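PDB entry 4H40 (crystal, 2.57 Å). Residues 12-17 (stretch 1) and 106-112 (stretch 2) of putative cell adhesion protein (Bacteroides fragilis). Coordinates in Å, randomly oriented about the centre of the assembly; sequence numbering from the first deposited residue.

Stretch 1 12-17: DRVRID
Stretch 2 106-112: TPLYMKA

Three backbone hydrogen bonds tie these segments together. Val-14 and Met-110 form the full antiparallel pair, with Val-14 N donating to Met-110 O at 3.0 Å and Met-110 N donating to Val-14 O, also at 3.0 Å and straighter (166° at the hydrogen against 148°). Two residues along, Ile-16 N donates to Leu-108 O at 2.8 Å. Val-14 O also receives a CA-H contact from Tyr-109 CA at 3.3 Å, so one carbonyl serves two neighbouring donors.

The register follows: Val-14 opposite Met-110 with CA atoms 5.5 Å apart, then Arg-15 opposite Tyr-109, a non-hydrogen-bonded pair whose CA atoms close to 4.5 Å. Strand 14-17 and strand 108-110 run antiparallel but twisted, 131° between their directions. Backbone angles are extended throughout, phi/psi -131/133 at Val-14, -79/133 at Arg-15, -101/117 at Ile-16, -109/131 at Tyr-109 and -126/151 at Met-110.

Alternation sorts the side chains. Arg-15 and Tyr-109 share one exposed face. Arg-15 (chi1 t, chi2 t, chi3 p) lays its aliphatic stem over the ring of Tyr-109 (chi1 m, chi2 91°): CG sits 4.0 Å from the ring centroid, 27° off the normal, a CH-pi contact, and CB lies 3.5 Å from Tyr-109 CE2. The same Arg-15 CG reaches Pro-107 CB at 3.8 Å.

Val-14 (chi1 t), Ile-16, Leu-108 and Met-110 occupy the other, buried face. Ile-16 (m, m) packs CG1 against CE of the selenomethionine Met-110 at 3.4 Å and CB against Leu-108 CD2 at 3.9 Å. Leu-108 is t, p; Met-110 is m, t with chi3 at -97°, bringing its tip nearer the partner strand. At the margin, Arg-13, modelled only to CB, places that atom 3.4 Å from Met-110 O.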

ATOM      1  N   ASP B  12      45.999  41.542  -4.041  1.00119.68           N
ATOM      2  CA  ASP B  12      45.939  41.974  -2.641  1.00119.70           C
ATOM      3  C   ASP B  12      44.979  41.100  -1.795  1.00120.52           C
ATOM      4  O   ASP B  12      45.017  41.178  -0.561  1.00120.30           O
ATOM      5  CB  ASP B  12      45.501  43.444  -2.562  1.00123.69           C
ATOM      6  N   ARG B  13      44.125  40.278  -2.471  1.00113.61           N
ATOM      7  CA  ARG B  13      43.102  39.388  -1.886  1.00108.58           C
ATOM      8  C   ARG B  13      43.694  37.994  -1.522  1.00110.72           C
ATOM      9  O   ARG B  13      44.918  37.882  -1.389  1.00114.60           O
ATOM     10  CB  ARG B  13      41.908  39.258  -2.848  1.00104.53           C
ATOM     11  N   VAL B  14      42.834  36.967  -1.292  1.00100.67           N
ATOM     12  CA  VAL B  14      43.221  35.594  -0.907  1.00 98.09           C
ATOM     13  C   VAL B  14      42.487  34.580  -1.818  1.00 99.75           C
ATOM     14  O   VAL B  14      41.277  34.710  -2.010  1.00 97.16           O
ATOM     15  CB  VAL B  14      42.933  35.343   0.609  1.00 99.67           C
ATOM     16  CG1 VAL B  14      42.956  33.858   0.974  1.00 96.12           C
ATOM     17  CG2 VAL B  14      43.898  36.129   1.497  1.00103.00           C
ATOM     18  N   ARG B  15      43.210  33.581  -2.375  1.00 97.00           N
ATOM     19  CA  ARG B  15      42.618  32.569  -3.265  1.00 94.35           C
ATOM     20  C   ARG B  15      41.877  31.510  -2.453  1.00 95.69           C
ATOM     21  O   ARG B  15      42.423  30.979  -1.483  1.00 95.22           O
ATOM     22  CB  ARG B  15      43.684  31.915  -4.157  1.00 96.19           C
ATOM     23  CG  ARG B  15      43.096  31.212  -5.379  1.00100.79           C
ATOM     24  CD  ARG B  15      44.160  30.593  -6.269  1.00111.54           C
ATOM     25  NE  ARG B  15      44.747  29.385  -5.685  1.00115.78           N
ATOM     26  CZ  ARG B  15      46.051  29.178  -5.532  1.00130.71           C
ATOM     27  NH1 ARG B  15      46.928  30.108  -5.900  1.00123.15           N
ATOM     28  NH2 ARG B  15      46.491  28.053  -4.984  1.00112.65           N
ATOM     29  N   ILE B  16      40.651  31.180  -2.870  1.00 90.75           N
ATOM     30  CA  ILE B  16      39.814  30.217  -2.161  1.00 87.82           C
ATOM     31  C   ILE B  16      39.838  28.847  -2.864  1.00 92.51           C
ATOM     32  O   ILE B  16      39.400  28.697  -4.016  1.00 90.79           O
ATOM     33  CB  ILE B  16      38.367  30.764  -1.951  1.00 88.53           C
ATOM     34  CG1 ILE B  16      38.365  32.244  -1.475  1.00 91.19           C
ATOM     35  CG2 ILE B  16      37.551  29.868  -1.011  1.00 85.73           C
ATOM     36  CD1 ILE B  16      39.086  32.583  -0.085  1.00 97.46           C
ATOM     37  N   ASP B  17      40.365  27.853  -2.132  1.00 91.20           N
ATOM     38  CA  ASP B  17      40.473  26.459  -2.556  1.00 90.91           C
ATOM     39  C   ASP B  17      39.408  25.631  -1.782  1.00 90.29           C
ATOM     40  O   ASP B  17      39.644  25.224  -0.636  1.00 90.35           O
ATOM     41  CB  ASP B  17      41.922  25.931  -2.348  1.00 96.66           C
ATOM     42  CG  ASP B  17      42.107  24.422  -2.510  1.00114.31           C
ATOM     43  OD1 ASP B  17      41.745  23.884  -3.594  1.00113.46           O
ATOM     44  OD2 ASP B  17      42.615  23.779  -1.555  1.00124.90           O
ATOM     45  N   THR B 106      38.565  30.229 -13.602  1.00109.47           N
ATOM     46  CA  THR B 106      38.972  31.466 -12.944  1.00110.42           C
ATOM     47  C   THR B 106      38.816  31.267 -11.427  1.00108.58           C
ATOM     48  O   THR B 106      37.686  31.079 -10.956  1.00106.10           O
ATOM     49  CB  THR B 106      38.163  32.655 -13.515  1.00123.34           C
ATOM     50  OG1 THR B 106      38.337  32.712 -14.934  1.00127.54           O
ATOM     51  CG2 THR B 106      38.552  33.998 -12.890  1.00126.06           C
ATOM     52  N   PRO B 107      39.931  31.283 -10.651  1.00103.32           N
ATOM     53  CA  PRO B 107      39.807  31.071  -9.194  1.00 99.78           C
ATOM     54  C   PRO B 107      39.062  32.185  -8.467  1.00100.15           C
ATOM     55  O   PRO B 107      39.123  33.344  -8.882  1.00102.21           O
ATOM     56  CB  PRO B 107      41.255  30.981  -8.692  1.00103.98           C
ATOM     57  CG  PRO B 107      42.119  31.317  -9.814  1.00112.16           C
ATOM     58  CD  PRO B 107      41.334  31.484 -11.065  1.00108.00           C
ATOM     59  N   LEU B 108      38.351  31.810  -7.380  1.00 91.60           N
ATOM     60  CA  LEU B 108      37.628  32.744  -6.523  1.00 90.37           C
ATOM     61  C   LEU B 108      38.604  33.391  -5.552  1.00 96.00           C
ATOM     62  O   LEU B 108      39.211  32.700  -4.729  1.00 95.84           O
ATOM     63  CB  LEU B 108      36.460  32.056  -5.760  1.00 86.34           C
ATOM     64  CG  LEU B 108      35.893  32.745  -4.488  1.00 89.35           C
ATOM     65  CD1 LEU B 108      35.034  33.955  -4.820  1.00 90.04           C
ATOM     66  CD2 LEU B 108      35.071  31.797  -3.718  1.00 87.43           C
ATOM     67  N   TYR B 109      38.768  34.713  -5.675  1.00 93.50           N
ATOM     68  CA  TYR B 109      39.576  35.517  -4.775  1.00 95.05           C
ATOM     69  C   TYR B 109      38.625  36.367  -3.940  1.00 97.76           C
ATOM     70  O   TYR B 109      37.696  36.984  -4.480  1.00 96.21           O
ATOM     71  CB  TYR B 109      40.596  36.387  -5.525  1.00 99.86           C
ATOM     72  CG  TYR B 109      41.691  35.613  -6.225  1.00101.76           C
ATOM     73  CD1 TYR B 109      41.543  35.193  -7.545  1.00103.88           C
ATOM     74  CD2 TYR B 109      42.902  35.358  -5.595  1.00103.43           C
ATOM     75  CE1 TYR B 109      42.567  34.521  -8.213  1.00105.85           C
ATOM     76  CE2 TYR B 109      43.932  34.680  -6.250  1.00105.75           C
ATOM     77  CZ  TYR B 109      43.756  34.251  -7.557  1.00112.13           C
ATOM     78  OH  TYR B 109      44.766  33.594  -8.226  1.00113.48           O
HETATM   79  N   MSE B 110      38.834  36.357  -2.617  1.00 94.77           N
HETATM   80  CA  MSE B 110      38.011  37.099  -1.653  1.00 94.08           C
HETATM   81  C   MSE B 110      38.851  38.002  -0.747  1.00102.50           C
HETATM   82  O   MSE B 110      40.010  37.674  -0.459  1.00103.74           O
HETATM   83  CB  MSE B 110      37.200  36.124  -0.782  1.00 91.92           C
HETATM   84  CG  MSE B 110      36.118  35.404  -1.548  1.00 95.41           C
HETATM   85 SE   MSE B 110      34.726  34.719  -0.412  0.75 98.70          SE
HETATM   86  CE  MSE B 110      35.319  32.973  -0.241  1.00 92.98           C
ATOM     87  N   LYS B 111      38.263  39.130  -0.269  1.00100.70           N
ATOM     88  CA  LYS B 111      38.984  39.959   0.700  1.00103.17           C
ATOM     89  C   LYS B 111      38.873  39.305   2.081  1.00104.41           C
ATOM     90  O   LYS B 111      38.021  38.433   2.280  1.00101.36           O
ATOM     91  CB  LYS B 111      38.585  41.467   0.757  1.00108.34           C
ATOM     92  CG  LYS B 111      37.199  41.978   0.344  1.00116.74           C
ATOM     93  CD  LYS B 111      37.273  43.492   0.174  1.00126.76           C
ATOM     94  CE  LYS B 111      36.175  44.062  -0.674  1.00133.37           C
ATOM     95  NZ  LYS B 111      36.506  45.449  -1.077  1.00144.30           N
ATOM     96  N   ALA B 112      39.738  39.727   3.023  1.00102.29           N
ATOM     97  CA  ALA B 112      39.749  39.256   4.403  1.00100.46           C
ATOM     98  C   ALA B 112      38.456  39.667   5.125  1.00101.09           C
ATOM     99  O   ALA B 112      37.885  40.724   4.852  1.00100.03           O
ATOM    100  CB  ALA B 112      40.963  39.812   5.129  1.00104.92           C
TER